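Local coordinates for putative alpha-L-fucosidase (Bacteroides thetaiotaomicron, PDB 4H41), which is probably a glycoside hydrolase, a putative alpha-L-fucosidase thought to act on host glycans, at residues L58-M63 / D103-L108; V71-S76 / F81-S86. One frame throughout, in Å; residues are numbered along the deposited sequence.

In the fold
Both contacts lie in the early part of an eight-stranded parallel beta/alpha barrel, around its second strand, 70-73. Along the chain, helix 53-65 leads into strand 70-73, a short hairpin of strands 77-78 and 81-82 follows, and helix 101-111 comes after it, so contact 2 is nested inside the loop that contact 1 closes. Contact 1 joins the two helices on the outside of the barrel; contact 2 lies where strand 70-73 runs out into its loop. Their centres are 14 Å apart, yet they touch: Val71 packs against Phe60 and Met63, and Met73 against Tyr105. Strand 70-73 thus packs against the helices that precede and follow it in the chain.

Contact 1 of 2, residues L58-M63 / D103-L108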
loop_
_atom_site.group_PDB
_atom_site.type_symbol
_atom_site.label_atom_id
_atom_site.label_comp_id
_atom_site.label_asym_id
_atom_site.label_seq_id
_atom_site.Cartn_x
_atom_site.Cartn_y
_atom_site.Cartn_z
ATOM N N LEU B 58 16.894 -6.458 -17.324
ATOM C CA LEU B 58 17.011 -5.004 -17.141
ATOM C C LEU B 58 17.332 -4.651 -15.673
ATOM O O LEU B 58 18.154 -3.772 -15.415
ATOM C CB LEU B 58 15.721 -4.329 -17.599
ATOM C CG LEU B 58 15.600 -2.821 -17.386
ATOM C CD1 LEU B 58 16.689 -2.079 -18.163
ATOM C CD2 LEU B 58 14.203 -2.311 -17.823
ATOM N N ASP B 59 16.739 -5.367 -14.710
ATOM C CA ASP B 59 17.064 -5.084 -13.312
ATOM C C ASP B 59 18.498 -5.412 -12.995
ATOM O O ASP B 59 19.137 -4.649 -12.256
ATOM C CB ASP B 59 16.139 -5.806 -12.296
ATOM C CG ASP B 59 15.579 -4.788 -11.338
ATOM O OD1 ASP B 59 15.153 -3.720 -11.803
ATOM O OD2 ASP B 59 15.598 -5.049 -10.113
ATOM N N PHE B 60 19.039 -6.472 -13.571
ATOM C CA PHE B 60 20.449 -6.806 -13.341
ATOM C C PHE B 60 21.349 -5.685 -13.889
ATOM O O PHE B 60 22.406 -5.395 -13.312
ATOM C CB PHE B 60 20.802 -8.155 -13.945
ATOM C CG PHE B 60 20.630 -9.320 -12.983
ATOM C CD1 PHE B 60 19.363 -9.677 -12.515
ATOM C CD2 PHE B 60 21.726 -10.073 -12.571
ATOM C CE1 PHE B 60 19.195 -10.745 -11.628
ATOM C CE2 PHE B 60 21.551 -11.171 -11.717
ATOM C CZ PHE B 60 20.281 -11.524 -11.289
ATOM N N GLN B 61 20.945 -5.046 -15.003
ATOM C CA GLN B 61 21.669 -3.895 -15.546
ATOM C C GLN B 61 21.642 -2.707 -14.569
ATOM O O GLN B 61 22.687 -2.071 -14.369
ATOM C CB GLN B 61 21.082 -3.456 -16.883
ATOM C CG GLN B 61 21.238 -4.464 -18.013
ATOM C CD GLN B 61 20.569 -3.950 -19.242
ATOM O OE1 GLN B 61 20.865 -2.835 -19.683
ATOM N NE2 GLN B 61 19.706 -4.751 -19.866
ATOM N N HIS B 62 20.479 -2.451 -13.922
ATOM C CA HIS B 62 20.354 -1.354 -12.938
ATOM C C HIS B 62 21.238 -1.665 -11.725
ATOM O O HIS B 62 21.863 -0.766 -11.164
ATOM C CB HIS B 62 18.874 -1.106 -12.479
ATOM C CG HIS B 62 17.931 -0.621 -13.551
ATOM N ND1 HIS B 62 18.257 0.451 -14.371
ATOM C CD2 HIS B 62 16.668 -1.010 -13.826
ATOM C CE1 HIS B 62 17.212 0.633 -15.168
ATOM N NE2 HIS B 62 16.230 -0.236 -14.886
HETATM N N MSE B 63 21.342 -2.955 -11.355
HETATM C CA MSE B 63 22.203 -3.380 -10.246
HETATM C C MSE B 63 23.656 -3.186 -10.577
HETATM O O MSE B 63 24.415 -2.642 -9.779
HETATM C CB MSE B 63 21.968 -4.864 -9.919
HETATM C CG MSE B 63 20.612 -5.180 -9.331
HETATM SE SE MSE B 63 20.476 -7.136 -9.280
HETATM C CE MSE B 63 18.558 -7.283 -9.061
ATOM N N ASP B 103 17.767 -21.317 -12.816
ATOM C CA ASP B 103 18.423 -21.281 -14.124
ATOM C C ASP B 103 18.524 -19.836 -14.611
ATOM O O ASP B 103 19.588 -19.399 -15.041
ATOM C CB ASP B 103 17.631 -22.112 -15.143
ATOM C CG ASP B 103 18.044 -21.842 -16.585
ATOM O OD1 ASP B 103 19.141 -22.277 -16.976
ATOM O OD2 ASP B 103 17.298 -21.126 -17.298
HETATM N N MSE B 104 17.425 -19.087 -14.518
HETATM C CA MSE B 104 17.397 -17.715 -15.010
HETATM C C MSE B 104 18.377 -16.847 -14.269
HETATM O O MSE B 104 19.158 -16.140 -14.911
HETATM C CB MSE B 104 15.989 -17.103 -14.884
HETATM C CG MSE B 104 15.874 -15.761 -15.561
HETATM SE SE MSE B 104 14.246 -14.893 -15.044
HETATM C CE MSE B 104 14.730 -14.506 -13.177
ATOM N N TYR B 105 18.329 -16.864 -12.939
ATOM C CA TYR B 105 19.245 -16.035 -12.147
ATOM C C TYR B 105 20.691 -16.422 -12.346
ATOM O O TYR B 105 21.540 -15.547 -12.394
ATOM C CB TYR B 105 18.910 -16.083 -10.655
ATOM C CG TYR B 105 17.603 -15.431 -10.305
ATOM C CD1 TYR B 105 17.281 -14.156 -10.783
ATOM C CD2 TYR B 105 16.719 -16.027 -9.414
ATOM C CE1 TYR B 105 16.109 -13.520 -10.399
ATOM C CE2 TYR B 105 15.540 -15.395 -9.031
ATOM C CZ TYR B 105 15.242 -14.143 -9.524
ATOM O OH TYR B 105 14.099 -13.509 -9.116
ATOM N N LEU B 106 20.996 -17.709 -12.430
ATOM C CA LEU B 106 22.379 -18.145 -12.681
ATOM C C LEU B 106 22.881 -17.623 -14.032
ATOM O O LEU B 106 24.025 -17.164 -14.107
ATOM C CB LEU B 106 22.485 -19.643 -12.598
ATOM C CG LEU B 106 22.476 -20.191 -11.172
ATOM C CD1 LEU B 106 22.226 -21.682 -11.166
ATOM C CD2 LEU B 106 23.789 -19.931 -10.468
ATOM N N ARG B 107 22.040 -17.643 -15.074
ATOM C CA ARG B 107 22.425 -17.135 -16.400
ATOM C C ARG B 107 22.611 -15.623 -16.359
ATOM O O ARG B 107 23.553 -15.099 -16.945
ATOM C CB ARG B 107 21.398 -17.526 -17.470
ATOM C CG ARG B 107 21.511 -18.994 -17.865
ATOM C CD ARG B 107 20.639 -19.352 -19.057
ATOM N NE ARG B 107 19.215 -19.300 -18.733
ATOM C CZ ARG B 107 18.377 -18.310 -19.000
ATOM N NH1 ARG B 107 18.803 -17.217 -19.632
ATOM N NH2 ARG B 107 17.101 -18.395 -18.633
ATOM N N LEU B 108 21.727 -14.911 -15.656
ATOM C CA LEU B 108 21.843 -13.459 -15.561
ATOM C C LEU B 108 23.075 -13.078 -14.732
ATOM O O LEU B 108 23.786 -12.151 -15.104
ATOM C CB LEU B 108 20.574 -12.838 -14.967
ATOM C CG LEU B 108 19.340 -12.930 -15.854
ATOM C CD1 LEU B 108 18.121 -12.386 -15.137
ATOM C CD2 LEU B 108 19.545 -12.183 -17.202
#
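Phe60 reaches from helix 53-65 to Leu108 and Tyr105 of helix 101-111, and its ring carries the whole apolar contact. Leu108 CB sits over the middle of one ring face, 3.7 Å from the centroid of Phe60 and 10° off the normal, a CH-pi contact. With CG anti to its carbonyl carbon (chi1 -68°), Leu108 also brings CD1 to 4.0 Å from Phe60 CE1, near the rim that Tyr105 CD1 approaches as well. Selenomethionine Met63 covers the other face, its SE offset toward the rim. The Phe60 and Tyr105 side chains cross at about a right angle, with Phe60 CE1 4.0 Å from Tyr105 CD1, and Trp56 packs edge-to-face with Tyr105.

The polar grip lies within helix 101-111. Arg107 holds Asp103 side-on: NE and NH2 both reach Asp103 OD2, each at 3.0 Å, from the same face of the carboxylate. Arg107 NH1 also pairs with Glu53, a salt bridge between the two helices.

No hydrogen bond joins the two six-residue segments directly, so their cohesion rests on dispersion and CH-pi contact, with the Phe60 ring between Leu108 of the facing helix and Met63 of its own.

Contact 2 of 2, residues V71-S76 / F81-S86; sequences VIMIRS and FMTYPS
Strand 70-73 ends in a loop that brings Ser76 beside Thr83, their CA atoms 5.4 Å apart, just after the short strand 81-82. One carbonyl makes the backbone link: Ser76 O accepts Thr83 N at 2.9 Å, with an N-H...O angle of 145°. Met82 CA adds a C-H...O contact to the same oxygen. Further on, Pro85 centres an inverse gamma turn, and Ser86 is the N-cap of helix 87-91, its OG accepting from Leu89 N.

Among the side chains, Thr83 OG1 donates a second bond to Ser76 O, also 2.9 Å long, at a C=O...donor angle of 114°. The hydroxyl lies between the backbone N and carbonyl carbon of Thr83 (chi1 64°), which sets it on the carbonyl already held by its own N-H. Thr83 CG2 meanwhile rests 3.7 Å from Arg75 O. Selenomethionine Met73 reaches Thr83 tip to tip, its CE 3.4 Å from Thr83 OG1. Ser76 CB lies at the edge of the Tyr84 ring, 4.1 Å from CE1, while Ser76 OG bonds Gly119 O and Tyr84 OH bonds Glu145. A valine in place of Thr83 would probably cost Ser76 O one of its two hydrogen-bond donors and set a methyl against that oxygen.

Arg75 leads away to Ile42 O, close to a pentaethylene glycol that probably comes from the crystallisation liquor. A loop leaving the C-terminal end of a parallel strand and folding back through a small hairpin is an elaborated beta-alpha loop of a TIM barrel, the end where active sites of this fold lie.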
loop_
_atom_site.group_PDB
_atom_site.type_symbol
_atom_site.label_atom_id
_atom_site.label_comp_id
_atom_site.label_asym_id
_atom_site.label_seq_id
_atom_site.Cartn_x
_atom_site.Cartn_y
_atom_site.Cartn_z
ATOM N N VAL B 71 24.222 -11.539 -5.876
ATOM C CA VAL B 71 22.756 -11.655 -5.813
ATOM C C VAL B 71 22.414 -12.924 -5.054
ATOM O O VAL B 71 23.063 -13.977 -5.244
ATOM C CB VAL B 71 22.090 -11.584 -7.190
ATOM C CG1 VAL B 71 22.276 -10.211 -7.805
ATOM C CG2 VAL B 71 22.621 -12.675 -8.130
ATOM N N ILE B 72 21.452 -12.819 -4.144
ATOM C CA ILE B 72 21.109 -13.909 -3.249
ATOM C C ILE B 72 19.646 -14.257 -3.382
ATOM O O ILE B 72 18.790 -13.463 -2.926
ATOM C CB ILE B 72 21.416 -13.541 -1.782
ATOM C CG1 ILE B 72 22.888 -13.067 -1.583
ATOM C CG2 ILE B 72 21.050 -14.730 -0.884
ATOM C CD1 ILE B 72 23.011 -11.624 -1.176
HETATM N N MSE B 73 19.338 -15.451 -3.914
HETATM C CA MSE B 73 17.932 -15.873 -4.035
HETATM C C MSE B 73 17.507 -16.289 -2.665
HETATM O O MSE B 73 18.093 -17.198 -2.108
HETATM C CB MSE B 73 17.789 -16.999 -5.052
HETATM C CG MSE B 73 16.333 -17.180 -5.477
HETATM SE SE MSE B 73 16.165 -18.739 -6.621
HETATM C CE MSE B 73 16.682 -19.982 -5.359
ATOM N N ILE B 74 16.595 -15.563 -2.065
ATOM C CA ILE B 74 16.376 -15.661 -0.613
ATOM C C ILE B 74 15.916 -17.032 -0.104
ATOM O O ILE B 74 16.416 -17.458 0.931
ATOM C CB ILE B 74 15.464 -14.497 -0.116
ATOM C CG1 ILE B 74 15.606 -14.297 1.397
ATOM C CG2 ILE B 74 14.029 -14.684 -0.536
ATOM C CD1 ILE B 74 15.042 -12.954 1.920
ATOM N N ARG B 75 15.039 -17.749 -0.813
ATOM C CA ARG B 75 14.640 -19.095 -0.397
ATOM C C ARG B 75 14.134 -19.864 -1.590
ATOM O O ARG B 75 13.191 -19.451 -2.292
ATOM C CB ARG B 75 13.646 -19.105 0.766
ATOM C CG ARG B 75 12.337 -18.387 0.526
ATOM C CD ARG B 75 11.586 -18.163 1.822
ATOM N NE ARG B 75 12.269 -17.252 2.744
ATOM C CZ ARG B 75 12.178 -15.922 2.756
ATOM N NH1 ARG B 75 11.424 -15.285 1.861
ATOM N NH2 ARG B 75 12.858 -15.212 3.648
ATOM N N SER B 76 14.817 -20.982 -1.881
ATOM C CA SER B 76 14.550 -21.785 -3.051
ATOM C C SER B 76 13.136 -22.375 -3.081
ATOM O O SER B 76 12.640 -22.740 -4.147
ATOM C CB SER B 76 15.594 -22.884 -3.195
ATOM O OG SER B 76 15.691 -23.692 -2.037
ATOM N N PHE B 81 5.474 -23.627 -2.532
ATOM C CA PHE B 81 5.990 -22.851 -3.668
ATOM C C PHE B 81 7.489 -23.097 -3.820
ATOM O O PHE B 81 8.201 -23.227 -2.824
ATOM C CB PHE B 81 5.684 -21.365 -3.504
ATOM C CG PHE B 81 4.233 -21.054 -3.733
ATOM C CD1 PHE B 81 3.746 -20.855 -5.014
ATOM C CD2 PHE B 81 3.332 -21.078 -2.684
ATOM C CE1 PHE B 81 2.387 -20.664 -5.240
ATOM C CE2 PHE B 81 1.977 -20.805 -2.900
ATOM C CZ PHE B 81 1.498 -20.693 -4.185
HETATM N N MSE B 82 7.961 -23.182 -5.074
HETATM C CA MSE B 82 9.365 -23.409 -5.367
HETATM C C MSE B 82 9.818 -22.537 -6.535
HETATM O O MSE B 82 9.016 -22.050 -7.328
HETATM C CB MSE B 82 9.652 -24.885 -5.644
HETATM C CG MSE B 82 8.990 -25.397 -6.902
HETATM SE SE MSE B 82 9.220 -27.315 -7.182
HETATM C CE MSE B 82 7.860 -27.948 -6.068
ATOM N N THR B 83 11.134 -22.375 -6.629
ATOM C CA THR B 83 11.784 -21.533 -7.633
ATOM C C THR B 83 12.382 -22.311 -8.785
ATOM O O THR B 83 12.895 -21.697 -9.719
ATOM C CB THR B 83 12.906 -20.723 -6.963
ATOM O OG1 THR B 83 13.910 -21.598 -6.464
ATOM C CG2 THR B 83 12.396 -19.808 -5.885
ATOM N N TYR B 84 12.405 -23.634 -8.704
ATOM C CA TYR B 84 12.981 -24.479 -9.754
ATOM C C TYR B 84 12.242 -25.839 -9.746
ATOM O O TYR B 84 11.601 -26.151 -8.737
ATOM C CB TYR B 84 14.493 -24.645 -9.524
ATOM C CG TYR B 84 14.842 -25.533 -8.351
ATOM C CD1 TYR B 84 14.778 -25.056 -7.048
ATOM C CD2 TYR B 84 15.226 -26.856 -8.543
ATOM C CE1 TYR B 84 15.053 -25.881 -5.962
ATOM C CE2 TYR B 84 15.538 -27.682 -7.465
ATOM C CZ TYR B 84 15.514 -27.166 -6.177
ATOM O OH TYR B 84 15.697 -27.988 -5.097
ATOM N N PRO B 85 12.368 -26.659 -10.807
ATOM C CA PRO B 85 11.604 -27.920 -10.870
ATOM C C PRO B 85 12.278 -29.016 -10.062
ATOM O O PRO B 85 12.925 -29.899 -10.612
ATOM C CB PRO B 85 11.555 -28.230 -12.371
ATOM C CG PRO B 85 12.792 -27.628 -12.910
ATOM C CD PRO B 85 13.066 -26.396 -12.079
ATOM N N SER B 86 12.144 -28.924 -8.740
ATOM C CA SER B 86 12.756 -29.853 -7.791
ATOM C C SER B 86 12.135 -31.238 -7.844
ATOM O O SER B 86 11.009 -31.388 -7.387
ATOM C CB SER B 86 12.592 -29.313 -6.369
ATOM O OG SER B 86 12.854 -30.295 -5.377
#